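Local atomic coordinates of phage-like element PBSX protein XepA (Bacillus subtilis, PDB entry 6IA5), a protein that is of unknown function, forms a pentamer, belongs to a prophage lytic cassette and does not seem to be involved in host cell lysis. Residues E[53-58]-E[118-123]. Sequence-based numbering, arbitrary orientation.
Sequences AYSQLG and YYRFRY
An outermost strand of a four-stranded antiparallel sheet, 53-60, pairs with 118-125, and the regular ladder is interrupted at Gln56, where strand 53-60 is broken. Tyr54 and Tyr123 form a hydrogen-bonded pair, Tyr54 N reaching Tyr123 O at 2.7 Å and Tyr123 N returning to Tyr54 O at 2.8 Å, both in the carbonyl plane. Gln56 N then meets Phe121 O almost along the C=O axis (177°, 2.9 Å). Where a backbone carbonyl would complete this pair, the Gln56 side chain steps in: with CG anti to the backbone N (chi1 -176°) and the chain extended, OE1 offers a lone pair to Phe121 N at 3.0 Å. The same oxygen accepts from Gln137 NE2 of strand 133-140 in the second four-stranded sheet, so one buried amide links the two layers of this β-sandwich-like domain, on the face that carries Tyr54, Phe121 and Tyr123. The displaced Gln56 O instead accepts from a water at 2.8 Å, which sits at the guanidinium edge of Arg120, in plane, 3.0 Å from NH1. On the other face of the sheet, which carries Ser55 and Arg122, Ser55 OG lies against Arg122 CG at 3.3 Å, and Arg120 and Arg122 both form salt bridges to Glu85 of strand 80-87.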
loop_
_atom_site.group_PDB
_atom_site.type_symbol
_atom_site.label_atom_id
_atom_site.label_comp_id
_atom_site.label_asym_id
_atom_site.label_seq_id
_atom_site.Cartn_x
_atom_site.Cartn_y
_atom_site.Cartn_z
ATOM N N ALA E 53 20.518 -28.984 -30.429
ATOM C CA ALA E 53 19.577 -28.694 -29.356
ATOM C C ALA E 53 19.517 -29.858 -28.372
ATOM O O ALA E 53 19.647 -31.019 -28.757
ATOM C CB ALA E 53 18.208 -28.415 -29.914
ATOM N N TYR E 54 19.348 -29.520 -27.086
ATOM C CA TYR E 54 18.878 -30.468 -26.088
ATOM C C TYR E 54 17.384 -30.217 -25.854
ATOM O O TYR E 54 16.976 -29.076 -25.673
ATOM C CB TYR E 54 19.675 -30.313 -24.786
ATOM C CG TYR E 54 18.980 -30.977 -23.624
ATOM C CD1 TYR E 54 19.067 -32.350 -23.423
ATOM C CD2 TYR E 54 18.170 -30.235 -22.774
ATOM C CE1 TYR E 54 18.390 -32.967 -22.380
ATOM C CE2 TYR E 54 17.492 -30.835 -21.723
ATOM C CZ TYR E 54 17.607 -32.201 -21.524
ATOM O OH TYR E 54 16.903 -32.787 -20.516
ATOM N N SER E 55 16.572 -31.282 -25.866
ATOM C CA SER E 55 15.145 -31.196 -25.593
ATOM C C SER E 55 14.791 -32.154 -24.474
ATOM O O SER E 55 14.922 -33.357 -24.633
ATOM C CB SER E 55 14.327 -31.541 -26.798
ATOM O OG SER E 55 14.162 -30.405 -27.606
ATOM N N GLN E 56 14.342 -31.611 -23.345
ATOM C CA GLN E 56 13.889 -32.441 -22.240
ATOM C C GLN E 56 12.598 -33.122 -22.681
ATOM O O GLN E 56 11.789 -32.486 -23.370
ATOM C CB GLN E 56 13.596 -31.529 -21.031
ATOM C CG GLN E 56 13.199 -32.295 -19.788
ATOM C CD GLN E 56 12.873 -31.379 -18.625
ATOM O OE1 GLN E 56 12.462 -30.216 -18.795
ATOM N NE2 GLN E 56 13.058 -31.915 -17.421
ATOM N N LEU E 57 12.378 -34.379 -22.251
ATOM C CA LEU E 57 11.069 -34.978 -22.492
ATOM C C LEU E 57 10.034 -34.202 -21.705
ATOM O O LEU E 57 10.333 -33.749 -20.600
ATOM C CB LEU E 57 11.057 -36.457 -22.088
ATOM C CG LEU E 57 11.910 -37.382 -22.964
ATOM C CD1 LEU E 57 11.745 -38.834 -22.538
ATOM C CD2 LEU E 57 11.562 -37.235 -24.449
ATOM N N GLY E 58 8.824 -34.088 -22.270
ATOM C CA GLY E 58 7.720 -33.408 -21.608
ATOM C C GLY E 58 7.512 -33.937 -20.191
ATOM O O GLY E 58 7.523 -35.148 -19.969
ATOM N N TYR E 118 1.994 -29.995 -19.552
ATOM C CA TYR E 118 3.366 -30.476 -19.658
ATOM C C TYR E 118 4.309 -29.291 -19.819
ATOM O O TYR E 118 3.954 -28.310 -20.481
ATOM C CB TYR E 118 3.533 -31.381 -20.891
ATOM C CG TYR E 118 2.628 -32.586 -20.886
ATOM C CD1 TYR E 118 3.011 -33.758 -20.250
ATOM C CD2 TYR E 118 1.375 -32.543 -21.481
ATOM C CE1 TYR E 118 2.179 -34.867 -20.221
ATOM C CE2 TYR E 118 0.529 -33.638 -21.459
ATOM C CZ TYR E 118 0.944 -34.803 -20.836
ATOM O OH TYR E 118 0.130 -35.893 -20.801
ATOM N N TYR E 119 5.504 -29.408 -19.226
ATOM C CA TYR E 119 6.548 -28.402 -19.376
ATOM C C TYR E 119 7.824 -29.098 -19.848
ATOM O O TYR E 119 7.973 -30.309 -19.652
ATOM C CB TYR E 119 6.770 -27.617 -18.069
ATOM C CG TYR E 119 7.163 -28.450 -16.874
ATOM C CD1 TYR E 119 6.199 -29.085 -16.096
ATOM C CD2 TYR E 119 8.499 -28.623 -16.520
ATOM C CE1 TYR E 119 6.547 -29.873 -15.008
ATOM C CE2 TYR E 119 8.857 -29.395 -15.419
ATOM C CZ TYR E 119 7.880 -30.021 -14.662
ATOM O OH TYR E 119 8.241 -30.811 -13.607
ATOM N N ARG E 120 8.747 -28.316 -20.441
ATOM C CA ARG E 120 10.071 -28.828 -20.746
ATOM C C ARG E 120 11.025 -27.656 -20.921
ATOM O O ARG E 120 10.594 -26.523 -21.173
ATOM C CB ARG E 120 10.049 -29.635 -22.062
ATOM C CG ARG E 120 10.006 -28.755 -23.305
ATOM C CD ARG E 120 10.053 -29.592 -24.583
ATOM N NE ARG E 120 10.004 -28.724 -25.751
ATOM C CZ ARG E 120 9.892 -29.164 -27.006
ATOM N NH1 ARG E 120 9.867 -30.461 -27.248
ATOM N NH2 ARG E 120 9.785 -28.309 -28.010
ATOM N N PHE E 121 12.319 -27.957 -20.766
ATOM C CA PHE E 121 13.379 -27.076 -21.208
ATOM C C PHE E 121 13.860 -27.575 -22.569
ATOM O O PHE E 121 13.960 -28.781 -22.798
ATOM C CB PHE E 121 14.554 -27.108 -20.224
ATOM C CG PHE E 121 14.324 -26.369 -18.924
ATOM C CD1 PHE E 121 13.088 -25.801 -18.624
ATOM C CD2 PHE E 121 15.350 -26.253 -17.998
ATOM C CE1 PHE E 121 12.885 -25.132 -17.417
ATOM C CE2 PHE E 121 15.138 -25.597 -16.789
ATOM C CZ PHE E 121 13.913 -25.043 -16.498
ATOM N N ARG E 122 14.163 -26.616 -23.446
ATOM C CA ARG E 122 14.820 -26.890 -24.713
ATOM C C ARG E 122 15.951 -25.877 -24.843
ATOM O O ARG E 122 15.724 -24.671 -24.768
ATOM C CB ARG E 122 13.804 -26.829 -25.866
ATOM C CG ARG E 122 14.387 -27.112 -27.246
ATOM C CD ARG E 122 13.324 -27.182 -28.344
ATOM N NE ARG E 122 12.568 -25.939 -28.479
ATOM C CZ ARG E 122 12.955 -24.857 -29.160
ATOM N NH1 ARG E 122 14.071 -24.869 -29.874
ATOM N NH2 ARG E 122 12.241 -23.746 -29.109
ATOM N N TYR E 123 17.178 -26.378 -25.002
ATOM C CA TYR E 123 18.346 -25.523 -25.096
ATOM C C TYR E 123 18.955 -25.673 -26.494
ATOM O O TYR E 123 19.284 -26.787 -26.888
ATOM C CB TYR E 123 19.381 -25.929 -24.046
ATOM C CG TYR E 123 20.549 -24.980 -23.996
ATOM C CD1 TYR E 123 21.594 -25.074 -24.908
ATOM C CD2 TYR E 123 20.588 -23.958 -23.060
ATOM C CE1 TYR E 123 22.654 -24.180 -24.879
ATOM C CE2 TYR E 123 21.637 -23.049 -23.021
ATOM C CZ TYR E 123 22.676 -23.166 -23.936
ATOM O OH TYR E 123 23.716 -22.275 -23.921
HETATM O O HOH W 1 10.200 -33.002 -25.609
#